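Local coordinates for heterodimeric restriction endonuclease R.BspD6I small subunit (Bacillus sp., PDB 2P14), which supplies the catalytic subunit of a heterodimeric type IIS restriction endonuclease and probably cuts DNA as the partner of a site-specific nickase, at residues I113-A118 / E176-I181; R92-Y97 / E128-L133; D6-V11 / N19-N24; E59-E64 / I72-T77. All blocks are in the same frame, centred on the assembly; numbering follows the deposited sequence.

In the fold
Following the chain from its N terminus, interaction 3 closes a short loop, folding the end of helix 2-7 back on helix 17-32. Interaction 4 comes next in series and closes the hairpin of strands 61-64 and 69-75 inside the mixed sheet. The other two cross: interaction 2 opens at helix 80-98, interaction 1 opens at 113-118 before it has closed, and interaction 2 then ends on strand 130-134 while interaction 1 runs on to helix 174-184 near the C terminus. Touching neighbours join them: Phe21 links interactions 3 and 4, His93 and Tyr97 link 4 and 2, and Trp177 with Pro132 links 2 and 1.

Interaction 1. Residues I113-A118 / E176-I181; sequences IDLSFA and EWLTFI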
# COMPACT_ATOMS: atom_id res chain seq x y z
N ILE A 113 -1.55 -4.66 -11.10
CA ILE A 113 -2.87 -4.66 -10.46
C ILE A 113 -3.85 -5.39 -11.37
O ILE A 113 -4.04 -4.98 -12.54
CB ILE A 113 -3.38 -3.22 -10.17
CG1 ILE A 113 -2.34 -2.45 -9.34
CG2 ILE A 113 -4.77 -3.27 -9.47
CD1 ILE A 113 -1.97 -3.15 -8.02
N ASP A 114 -4.46 -6.45 -10.86
CA ASP A 114 -5.39 -7.25 -11.65
C ASP A 114 -6.75 -6.53 -11.72
O ASP A 114 -7.21 -5.97 -10.72
CB ASP A 114 -5.52 -8.63 -11.03
CG ASP A 114 -6.61 -9.45 -11.66
OD1 ASP A 114 -6.38 -9.94 -12.77
OD2 ASP A 114 -7.68 -9.59 -11.02
N LEU A 115 -7.38 -6.56 -12.89
CA LEU A 115 -8.65 -5.85 -13.07
C LEU A 115 -9.77 -6.42 -12.18
O LEU A 115 -10.55 -5.66 -11.63
CB LEU A 115 -9.03 -5.88 -14.54
CG LEU A 115 -9.86 -4.74 -15.09
CD1 LEU A 115 -9.19 -3.37 -14.91
CD2 LEU A 115 -10.06 -5.07 -16.57
N SER A 116 -9.85 -7.74 -12.00
CA SER A 116 -10.87 -8.31 -11.12
C SER A 116 -10.66 -7.88 -9.67
O SER A 116 -11.60 -7.61 -8.96
CB SER A 116 -10.93 -9.83 -11.22
OG SER A 116 -11.21 -10.21 -12.54
N PHE A 117 -9.40 -7.83 -9.24
CA PHE A 117 -9.07 -7.29 -7.92
C PHE A 117 -9.50 -5.81 -7.81
O PHE A 117 -10.09 -5.42 -6.82
CB PHE A 117 -7.57 -7.41 -7.67
CG PHE A 117 -7.11 -6.83 -6.35
CD1 PHE A 117 -7.31 -7.50 -5.14
CD2 PHE A 117 -6.48 -5.58 -6.33
CE1 PHE A 117 -6.87 -6.95 -3.94
CE2 PHE A 117 -6.05 -5.02 -5.14
CZ PHE A 117 -6.24 -5.71 -3.94
N ALA A 118 -9.19 -5.01 -8.83
CA ALA A 118 -9.58 -3.58 -8.82
C ALA A 118 -11.09 -3.41 -8.75
O ALA A 118 -11.58 -2.52 -8.06
CB ALA A 118 -9.03 -2.88 -10.04
N GLU A 176 -10.95 2.53 -16.39
CA GLU A 176 -10.71 3.97 -16.35
C GLU A 176 -9.91 4.38 -15.10
O GLU A 176 -9.04 5.25 -15.16
CB GLU A 176 -12.04 4.72 -16.41
CG GLU A 176 -11.90 6.23 -16.23
CD GLU A 176 -13.18 7.03 -16.45
OE1 GLU A 176 -14.26 6.44 -16.72
OE2 GLU A 176 -13.09 8.29 -16.38
N TRP A 177 -10.23 3.74 -13.98
CA TRP A 177 -9.58 4.08 -12.74
C TRP A 177 -8.10 3.75 -12.82
O TRP A 177 -7.24 4.58 -12.45
CB TRP A 177 -10.21 3.24 -11.61
CG TRP A 177 -9.69 3.50 -10.21
CD1 TRP A 177 -9.10 4.66 -9.73
CD2 TRP A 177 -9.76 2.60 -9.11
NE1 TRP A 177 -8.83 4.52 -8.39
CE2 TRP A 177 -9.21 3.26 -7.99
CE3 TRP A 177 -10.23 1.27 -8.96
CZ2 TRP A 177 -9.14 2.66 -6.72
CZ3 TRP A 177 -10.15 0.68 -7.70
CH2 TRP A 177 -9.61 1.36 -6.61
N LEU A 178 -7.79 2.52 -13.23
CA LEU A 178 -6.38 2.14 -13.28
C LEU A 178 -5.60 2.98 -14.31
O LEU A 178 -4.42 3.32 -14.10
CB LEU A 178 -6.21 0.65 -13.55
CG LEU A 178 -6.74 -0.35 -12.51
CD1 LEU A 178 -6.37 -1.80 -12.93
CD2 LEU A 178 -6.26 -0.01 -11.06
N THR A 179 -6.25 3.32 -15.42
CA THR A 179 -5.65 4.25 -16.39
C THR A 179 -5.33 5.60 -15.77
O THR A 179 -4.25 6.14 -15.97
CB THR A 179 -6.56 4.43 -17.62
OG1 THR A 179 -6.77 3.13 -18.23
CG2 THR A 179 -5.93 5.41 -18.64
N PHE A 180 -6.24 6.09 -14.94
CA PHE A 180 -6.01 7.39 -14.31
C PHE A 180 -4.80 7.35 -13.40
O PHE A 180 -3.99 8.29 -13.35
CB PHE A 180 -7.25 7.82 -13.53
CG PHE A 180 -7.05 9.08 -12.77
CD1 PHE A 180 -7.23 10.31 -13.40
CD2 PHE A 180 -6.68 9.05 -11.41
CE1 PHE A 180 -7.02 11.49 -12.71
CE2 PHE A 180 -6.49 10.23 -10.71
CZ PHE A 180 -6.67 11.45 -11.36
N ILE A 181 -4.67 6.27 -12.63
CA ILE A 181 -3.54 6.17 -11.70
C ILE A 181 -2.22 6.15 -12.45
O ILE A 181 -1.28 6.91 -12.13
CB ILE A 181 -3.72 4.94 -10.80
CG1 ILE A 181 -4.95 5.12 -9.93
CG2 ILE A 181 -2.48 4.73 -9.92
CD1 ILE A 181 -5.30 3.87 -9.08
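Leu178 inserts its isobutyl end among three apolar side chains of residues 113-118. Its CD1 methyl lies 3.8 Å from Leu115 CD1, and CD2 comes within 3.9 Å of Ile113 CG2. Ala118 CB faces both branches, 4.1 Å from Leu178 CD1 and as far from CD2. Leu178 crosses the side chains of both Ile113 and Leu115 obliquely; its CG stands anti to the carbonyl carbon (chi1 -64°), from where the two methyls of the fork meet residues 113-118. Beside it Trp177 presents a rim atom: CZ3 sits 3.5 Å from Ala118 O, with the oxygen close to the plane of the indole. Residues 113-118 are the start of helix 115-121 and the turn before it, in the crossover between the parallel strands 104-110 and 130-134; the contact packs that helix start on the C-terminal helix 174-184 beside the edge strand 130-134, whose Pro132 touches Ile113, Trp177 and Leu178. A second shell fixes both partners. Trp177 NE1 is hydrogen-bonded to Leu164 O, and its ring makes a cation-pi contact with Lys125. On the other helix Asp114 is the N-cap, its OD2 accepting from Phe117 N at 3.0 Å on the anti side of the carboxylate, while the backbone N of Asp114 is itself held by Gln82 OE1.

Interaction 2. Residues R92-Y97 / E128-L133; sequences RHLQEY and EPVIPL. With SO4 (sulfate ion), chain C.
Leu94 makes the apolar part of this contact with one methyl. CG is anti to the backbone N (chi1 -173°), and from it CD2 lies 3.9 Å from Pro129 CD and 4.0 Å from Val130 CG2, where the chain leads into strand 130-134. The same methyl is 3.3 Å from Pro129 O, so it packs on backbone as much as on side chains. The polar part is a single hydrogen bond, Gln95 NE2 to Glu128 OE2 at 2.8 Å and nearly straight (173°). The carboxylate oxygen lies in the amide plane of Gln95, but the donor stands well above the plane of the carboxylate. An alanine in place of Gln95 would probably leave Glu128 OE2 without its amide mate and its carboxylate freer to turn. The ionic part belongs to helix 80-98, which crosses over from strand 69-75 to strand 104-110: O1 of a sulfate, probably from the crystallisation liquor, accepts from His93 NE2 at 2.8 Å and, weakly, from Arg92 NH2, while Gly57 N also binds the ion. A neutral amide thus serves the probably anionic Glu128 on one flank of the helix, whereas another flank gathers donors for a bound anion, a setting that might also suit a phosphate.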
# COMPACT_ATOMS: atom_id res chain seq x y z
N ARG A 92 -11.47 -6.71 4.45
CA ARG A 92 -11.76 -7.03 5.85
C ARG A 92 -10.87 -6.23 6.81
O ARG A 92 -11.33 -5.73 7.84
CB ARG A 92 -11.60 -8.53 6.12
CG ARG A 92 -11.94 -8.97 7.55
CD ARG A 92 -11.88 -10.49 7.70
NE ARG A 92 -10.52 -11.04 7.67
CZ ARG A 92 -9.99 -11.68 6.62
NH1 ARG A 92 -10.69 -11.86 5.51
NH2 ARG A 92 -8.75 -12.14 6.68
N HIS A 93 -9.58 -6.13 6.52
CA HIS A 93 -8.74 -5.40 7.45
C HIS A 93 -9.17 -3.94 7.57
O HIS A 93 -9.16 -3.36 8.66
CB HIS A 93 -7.26 -5.44 7.05
CG HIS A 93 -6.68 -6.81 7.01
ND1 HIS A 93 -5.56 -7.10 6.25
CD2 HIS A 93 -7.06 -7.97 7.60
CE1 HIS A 93 -5.26 -8.38 6.40
NE2 HIS A 93 -6.15 -8.93 7.21
N LEU A 94 -9.51 -3.36 6.42
CA LEU A 94 -9.92 -1.96 6.43
C LEU A 94 -11.23 -1.78 7.17
O LEU A 94 -11.37 -0.83 7.93
CB LEU A 94 -10.02 -1.42 5.00
CG LEU A 94 -10.28 0.11 4.88
CD1 LEU A 94 -9.31 0.96 5.66
CD2 LEU A 94 -10.21 0.48 3.43
N GLN A 95 -12.18 -2.67 6.91
CA GLN A 95 -13.48 -2.61 7.60
C GLN A 95 -13.27 -2.65 9.09
O GLN A 95 -13.84 -1.86 9.86
CB GLN A 95 -14.35 -3.80 7.19
CG GLN A 95 -14.97 -3.71 5.82
CD GLN A 95 -15.75 -4.97 5.45
OE1 GLN A 95 -15.48 -6.06 5.96
NE2 GLN A 95 -16.69 -4.82 4.53
N GLU A 96 -12.42 -3.57 9.53
CA GLU A 96 -12.15 -3.71 10.95
C GLU A 96 -11.54 -2.45 11.54
O GLU A 96 -11.94 -1.97 12.61
CB GLU A 96 -11.25 -4.92 11.18
CG GLU A 96 -12.03 -6.22 11.01
CD GLU A 96 -13.05 -6.47 12.13
OE1 GLU A 96 -12.83 -6.00 13.27
OE2 GLU A 96 -14.06 -7.17 11.87
N TYR A 97 -10.54 -1.89 10.85
CA TYR A 97 -9.90 -0.70 11.37
C TYR A 97 -10.90 0.45 11.42
O TYR A 97 -10.87 1.26 12.36
CB TYR A 97 -8.70 -0.30 10.49
CG TYR A 97 -7.90 0.83 11.10
CD1 TYR A 97 -6.92 0.58 12.06
CD2 TYR A 97 -8.17 2.16 10.76
CE1 TYR A 97 -6.19 1.61 12.64
CE2 TYR A 97 -7.47 3.20 11.32
CZ TYR A 97 -6.48 2.94 12.26
OH TYR A 97 -5.77 3.97 12.84
N GLU A 128 -14.82 1.92 2.46
CA GLU A 128 -13.69 1.00 2.34
C GLU A 128 -12.74 1.48 1.21
O GLU A 128 -12.55 0.78 0.25
CB GLU A 128 -14.20 -0.44 2.11
CG GLU A 128 -15.15 -0.95 3.27
CD GLU A 128 -16.21 -1.97 2.86
OE1 GLU A 128 -16.14 -2.57 1.76
OE2 GLU A 128 -17.14 -2.22 3.66
N PRO A 129 -12.13 2.69 1.35
CA PRO A 129 -11.30 3.21 0.28
C PRO A 129 -9.93 2.53 0.17
O PRO A 129 -9.11 2.62 1.12
CB PRO A 129 -11.14 4.70 0.63
CG PRO A 129 -11.26 4.73 2.13
CD PRO A 129 -12.22 3.65 2.48
N VAL A 130 -9.70 1.91 -0.99
CA VAL A 130 -8.46 1.20 -1.26
C VAL A 130 -7.84 1.79 -2.52
O VAL A 130 -8.50 1.90 -3.57
CB VAL A 130 -8.69 -0.32 -1.44
CG1 VAL A 130 -7.33 -1.00 -1.68
CG2 VAL A 130 -9.39 -0.94 -0.19
N ILE A 131 -6.57 2.17 -2.43
CA ILE A 131 -5.87 2.68 -3.61
C ILE A 131 -4.78 1.69 -3.99
O ILE A 131 -3.81 1.51 -3.24
CB ILE A 131 -5.25 4.07 -3.37
CG1 ILE A 131 -6.29 5.10 -2.92
CG2 ILE A 131 -4.58 4.53 -4.66
CD1 ILE A 131 -6.52 5.13 -1.39
N PRO A 132 -4.93 1.05 -5.17
CA PRO A 132 -3.94 0.08 -5.64
C PRO A 132 -2.83 0.78 -6.42
O PRO A 132 -3.14 1.56 -7.33
CB PRO A 132 -4.75 -0.83 -6.60
CG PRO A 132 -5.74 0.17 -7.23
CD PRO A 132 -6.04 1.21 -6.14
N LEU A 133 -1.57 0.48 -6.08
CA LEU A 133 -0.43 1.00 -6.82
C LEU A 133 0.47 -0.14 -7.24
O LEU A 133 0.68 -1.11 -6.47
CB LEU A 133 0.39 1.97 -5.96
CG LEU A 133 -0.27 3.28 -5.50
CD1 LEU A 133 0.74 4.16 -4.74
CD2 LEU A 133 -0.89 4.07 -6.66
S SO4 C . -5.08 -12.38 6.85
O1 SO4 C . -6.24 -11.70 7.43
O2 SO4 C . -5.56 -13.24 5.75
O3 SO4 C . -4.41 -13.18 7.88
O4 SO4 C . -4.15 -11.37 6.32

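Interaction 3. Residues D6-V11 / N19-N24; sequences DFYEEV and NYFEWN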
# COMPACT_ATOMS: atom_id res chain seq x y z
N ASP A 6 15.48 1.12 -4.96
CA ASP A 6 16.24 0.20 -5.82
C ASP A 6 16.17 -1.23 -5.29
O ASP A 6 16.23 -2.17 -6.08
CB ASP A 6 17.72 0.62 -5.92
CG ASP A 6 17.93 1.95 -6.63
OD1 ASP A 6 17.03 2.39 -7.37
OD2 ASP A 6 19.02 2.54 -6.41
N PHE A 7 16.06 -1.38 -3.97
CA PHE A 7 16.01 -2.75 -3.40
C PHE A 7 14.78 -3.53 -3.86
O PHE A 7 14.79 -4.76 -3.90
CB PHE A 7 16.15 -2.77 -1.87
CG PHE A 7 16.27 -4.17 -1.30
CD1 PHE A 7 17.48 -4.85 -1.34
CD2 PHE A 7 15.17 -4.78 -0.71
CE1 PHE A 7 17.59 -6.16 -0.82
CE2 PHE A 7 15.26 -6.09 -0.20
CZ PHE A 7 16.46 -6.77 -0.25
N TYR A 8 13.70 -2.85 -4.23
CA TYR A 8 12.57 -3.58 -4.81
C TYR A 8 12.96 -4.49 -5.96
O TYR A 8 12.33 -5.52 -6.18
CB TYR A 8 11.46 -2.63 -5.29
CG TYR A 8 10.55 -2.12 -4.20
CD1 TYR A 8 10.50 -0.75 -3.89
CD2 TYR A 8 9.73 -3.00 -3.48
CE1 TYR A 8 9.64 -0.25 -2.92
CE2 TYR A 8 8.88 -2.50 -2.48
CZ TYR A 8 8.84 -1.14 -2.21
OH TYR A 8 7.99 -0.67 -1.26
N GLU A 9 14.04 -4.14 -6.68
CA GLU A 9 14.46 -4.94 -7.83
C GLU A 9 15.29 -6.16 -7.40
O GLU A 9 15.64 -7.00 -8.24
CB GLU A 9 15.21 -4.07 -8.86
CG GLU A 9 14.45 -2.79 -9.24
CD GLU A 9 12.98 -3.05 -9.58
OE1 GLU A 9 12.67 -4.14 -10.11
OE2 GLU A 9 12.11 -2.18 -9.27
N GLU A 10 15.58 -6.26 -6.10
CA GLU A 10 16.32 -7.42 -5.54
C GLU A 10 15.42 -8.34 -4.71
O GLU A 10 15.80 -9.45 -4.39
CB GLU A 10 17.50 -6.98 -4.68
CG GLU A 10 18.44 -6.01 -5.36
CD GLU A 10 18.99 -6.53 -6.70
OE1 GLU A 10 19.33 -7.74 -6.80
OE2 GLU A 10 19.08 -5.74 -7.66
N VAL A 11 14.21 -7.89 -4.40
CA VAL A 11 13.31 -8.64 -3.52
C VAL A 11 13.10 -10.08 -4.02
O VAL A 11 13.06 -11.04 -3.23
CB VAL A 11 11.97 -7.88 -3.39
CG1 VAL A 11 10.81 -8.81 -2.97
CG2 VAL A 11 12.13 -6.70 -2.45
N ASN A 19 8.26 -11.84 2.26
CA ASN A 19 8.72 -11.25 3.51
C ASN A 19 9.55 -9.99 3.26
O ASN A 19 9.43 -8.98 3.97
CB ASN A 19 9.58 -12.27 4.30
CG ASN A 19 8.76 -13.38 4.93
OD1 ASN A 19 7.53 -13.35 4.98
ND2 ASN A 19 9.47 -14.39 5.42
N TYR A 20 10.40 -10.04 2.24
CA TYR A 20 11.25 -8.87 1.94
C TYR A 20 10.48 -7.74 1.24
O TYR A 20 10.82 -6.58 1.40
CB TYR A 20 12.48 -9.26 1.12
CG TYR A 20 13.52 -10.00 1.93
CD1 TYR A 20 14.65 -9.35 2.43
CD2 TYR A 20 13.34 -11.36 2.22
CE1 TYR A 20 15.63 -10.08 3.21
CE2 TYR A 20 14.28 -12.06 2.99
CZ TYR A 20 15.40 -11.42 3.46
OH TYR A 20 16.31 -12.20 4.19
N PHE A 21 9.41 -8.10 0.54
CA PHE A 21 8.59 -7.08 -0.14
C PHE A 21 7.87 -6.23 0.89
O PHE A 21 7.90 -4.98 0.82
CB PHE A 21 7.61 -7.80 -1.07
CG PHE A 21 6.87 -6.90 -2.01
CD1 PHE A 21 7.55 -6.02 -2.85
CD2 PHE A 21 5.49 -6.96 -2.08
CE1 PHE A 21 6.83 -5.20 -3.75
CE2 PHE A 21 4.77 -6.14 -2.95
CZ PHE A 21 5.43 -5.28 -3.80
N GLU A 22 7.22 -6.87 1.87
CA GLU A 22 6.51 -6.09 2.92
C GLU A 22 7.53 -5.31 3.76
O GLU A 22 7.33 -4.12 4.06
CB GLU A 22 5.60 -6.99 3.78
CG GLU A 22 6.30 -8.00 4.68
CD GLU A 22 5.32 -8.97 5.35
OE1 GLU A 22 4.10 -8.75 5.26
OE2 GLU A 22 5.80 -9.93 6.00
N TRP A 23 8.66 -5.94 4.06
CA TRP A 23 9.69 -5.25 4.82
C TRP A 23 10.24 -4.01 4.11
O TRP A 23 10.41 -2.95 4.73
CB TRP A 23 10.83 -6.22 5.12
CG TRP A 23 12.05 -5.60 5.74
CD1 TRP A 23 12.20 -5.17 7.03
CD2 TRP A 23 13.31 -5.33 5.09
NE1 TRP A 23 13.48 -4.68 7.23
CE2 TRP A 23 14.18 -4.77 6.06
CE3 TRP A 23 13.80 -5.56 3.79
CZ2 TRP A 23 15.51 -4.41 5.77
CZ3 TRP A 23 15.09 -5.18 3.49
CH2 TRP A 23 15.94 -4.61 4.48
N ASN A 24 10.45 -4.12 2.80
CA ASN A 24 11.02 -3.01 2.07
C ASN A 24 10.04 -1.84 2.03
O ASN A 24 10.44 -0.65 2.11
CB ASN A 24 11.42 -3.40 0.67
CG ASN A 24 12.47 -2.47 0.12
OD1 ASN A 24 13.47 -2.18 0.81
ND2 ASN A 24 12.27 -1.97 -1.10
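Asn24 ND2 is held between a carbonyl and a ring: it is hydrogen-bonded to Ile4 O and lies 3.3 Å above the plane of the Tyr8 ring, over its centre. The amide stands steeply to that ring, with the planes 80° apart, and its other end is fixed as well, Asn24 OD1 accepting from Arg27 while lying 3.5 Å from Phe7 CD2. Tyr8 CE2 also meets Phe21 CE1 at 3.6 Å, the two side chains crossing at about a right angle, and the phenol oxygen is hydrogen-bonded to Thr25. A leucine in place of Tyr8 would probably leave the Asn24 amide without the ring beneath it, open a gap beside Phe21 and cost Thr25 a hydroxyl partner. Phe7, with CG anti to the backbone N (chi1 -173°), reaches toward the longer helix and forms an offset edge-to-face pair with Trp23, the edge of the indole toward the phenylalanine face and the centroids 5.8 Å apart. Its tip, CZ, is 4.1 Å from Tyr20 CD1. Val11 completes the contact, its CG1 packing 3.9 Å from Phe21 CB. Here aromatic side chains bind helix 2-7 and the turn after it to helix 17-32, which in turn touches the central sheet, as expected of the alpha/beta core of the PD-(D/E)XK nuclease superfamily, a sheet flanked by helices.

Interaction 4. Residues E59-E64 / I72-T77; sequences EDILVE and IECSLT
The beta hairpin of strands 61-64 and 69-75 carries what is consistent with the acidic motif of the PD-(D/E)XK nucleases, Asp60, just before the first strand, and Glu73 probably taking the places of its acidic residues. Ile61 and Ile72 form an antiparallel hydrogen-bonded pair: Ile72 N reaches Ile61 O at 2.8 Å, and the return bond from Ile61 N to Ile72 O measures 3.1 Å. Their side chains share one face of the sheet, where Ile72 CD1 lies 4.0 Å from both Ile61 CG2 and Val63 CG1, the side chains crossing at a slant. Just before strand 61-64, side chains take over the bonding. Asp60 CG stands anti to the carbonyl carbon (chi1 -65°), and OD2 accepts from Cys74 N at 2.8 Å in an almost straight bond (175°) on the anti side of the carboxylate. In exchange, Glu73 OE1 accepts from Asp60 N at 3.1 Å, with this donor well above the carboxylate plane; a bend at chi2 (-79°) carries the Glu73 chain round toward Glu59. Glu73 OE2 lies 3.4 Å from Glu59 CB and is gripped by His93 ND1 of helix 80-98. Beyond the pair, Ser75 OG accepts from Thr77 N in an ST turn and also bonds Glu86. The two acidic groups are thus each tied to backbone N-H donors, with Asp60 OD1 and Glu73 OE1 3.8 Å apart; the carboxylates lie close enough that a metal ion might bind beside them, as in related nucleases, although none is modelled and Glu73 OE2 already has its histidine partner.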
# COMPACT_ATOMS: atom_id res chain seq x y z
N GLU A 59 -3.56 -6.31 9.01
CA GLU A 59 -2.84 -5.73 7.87
C GLU A 59 -1.32 -5.86 7.93
O GLU A 59 -0.71 -5.89 9.02
CB GLU A 59 -3.22 -4.25 7.72
CG GLU A 59 -2.93 -3.40 8.96
CD GLU A 59 -4.07 -3.39 10.02
OE1 GLU A 59 -5.04 -4.20 9.91
OE2 GLU A 59 -3.95 -2.58 10.98
N ASP A 60 -0.69 -5.90 6.76
CA ASP A 60 0.78 -6.05 6.72
C ASP A 60 1.54 -4.95 7.45
O ASP A 60 2.51 -5.22 8.16
CB ASP A 60 1.29 -6.11 5.27
CG ASP A 60 0.80 -7.33 4.51
OD1 ASP A 60 0.32 -8.30 5.11
OD2 ASP A 60 0.88 -7.33 3.26
N ILE A 61 1.09 -3.70 7.27
CA ILE A 61 1.72 -2.53 7.89
C ILE A 61 0.61 -1.54 8.18
O ILE A 61 -0.29 -1.37 7.37
CB ILE A 61 2.75 -1.83 6.96
CG1 ILE A 61 3.79 -2.83 6.45
CG2 ILE A 61 3.47 -0.68 7.68
CD1 ILE A 61 4.41 -2.40 5.11
N LEU A 62 0.68 -0.92 9.35
CA LEU A 62 -0.22 0.20 9.66
C LEU A 62 0.65 1.41 9.93
O LEU A 62 1.60 1.33 10.71
CB LEU A 62 -1.07 -0.08 10.90
CG LEU A 62 -1.90 1.08 11.44
CD1 LEU A 62 -3.04 1.46 10.44
CD2 LEU A 62 -2.44 0.67 12.84
N VAL A 63 0.32 2.55 9.28
CA VAL A 63 0.96 3.82 9.67
C VAL A 63 -0.15 4.79 10.12
O VAL A 63 -1.14 5.02 9.39
CB VAL A 63 1.83 4.41 8.53
CG1 VAL A 63 1.00 4.80 7.35
CG2 VAL A 63 2.66 5.61 9.01
N GLU A 64 -0.02 5.28 11.35
CA GLU A 64 -1.00 6.22 11.87
C GLU A 64 -0.40 7.61 11.90
O GLU A 64 0.59 7.85 12.56
CB GLU A 64 -1.44 5.80 13.28
CG GLU A 64 -2.18 4.48 13.24
CD GLU A 64 -2.74 4.06 14.60
OE1 GLU A 64 -2.02 4.27 15.63
OE2 GLU A 64 -3.85 3.51 14.62
N ILE A 72 -1.27 -0.67 4.87
CA ILE A 72 -0.52 -1.01 3.68
C ILE A 72 -0.49 -2.53 3.54
O ILE A 72 -0.10 -3.26 4.48
CB ILE A 72 0.89 -0.42 3.70
CG1 ILE A 72 0.83 1.12 3.85
CG2 ILE A 72 1.59 -0.76 2.41
CD1 ILE A 72 1.59 1.61 5.02
N GLU A 73 -0.97 -3.00 2.39
CA GLU A 73 -1.09 -4.43 2.08
C GLU A 73 -0.18 -4.69 0.88
O GLU A 73 -0.33 -4.05 -0.12
CB GLU A 73 -2.53 -4.80 1.76
CG GLU A 73 -3.52 -4.37 2.84
CD GLU A 73 -3.57 -5.26 4.05
OE1 GLU A 73 -2.64 -6.07 4.33
OE2 GLU A 73 -4.56 -5.13 4.76
N CYS A 74 0.75 -5.64 1.01
CA CYS A 74 1.75 -5.89 -0.01
C CYS A 74 1.54 -7.30 -0.55
O CYS A 74 1.36 -8.25 0.22
CB CYS A 74 3.15 -5.85 0.63
SG CYS A 74 3.53 -4.18 1.25
N SER A 75 1.55 -7.44 -1.87
CA SER A 75 1.47 -8.77 -2.46
C SER A 75 2.23 -8.87 -3.77
O SER A 75 2.08 -8.00 -4.63
CB SER A 75 0.02 -9.15 -2.74
OG SER A 75 -0.02 -10.51 -3.19
N LEU A 76 2.98 -9.95 -3.93
CA LEU A 76 3.67 -10.26 -5.17
C LEU A 76 2.80 -11.11 -6.12
O LEU A 76 3.20 -11.39 -7.27
CB LEU A 76 4.99 -10.97 -4.90
CG LEU A 76 6.06 -10.13 -4.20
CD1 LEU A 76 7.28 -10.98 -3.82
CD2 LEU A 76 6.48 -8.94 -5.06
N THR A 77 1.60 -11.45 -5.65
CA THR A 77 0.64 -12.23 -6.47
C THR A 77 0.07 -11.40 -7.60
O THR A 77 -0.33 -10.23 -7.40
CB THR A 77 -0.48 -12.76 -5.57
OG1 THR A 77 0.12 -13.51 -4.52
CG2 THR A 77 -1.45 -13.68 -6.33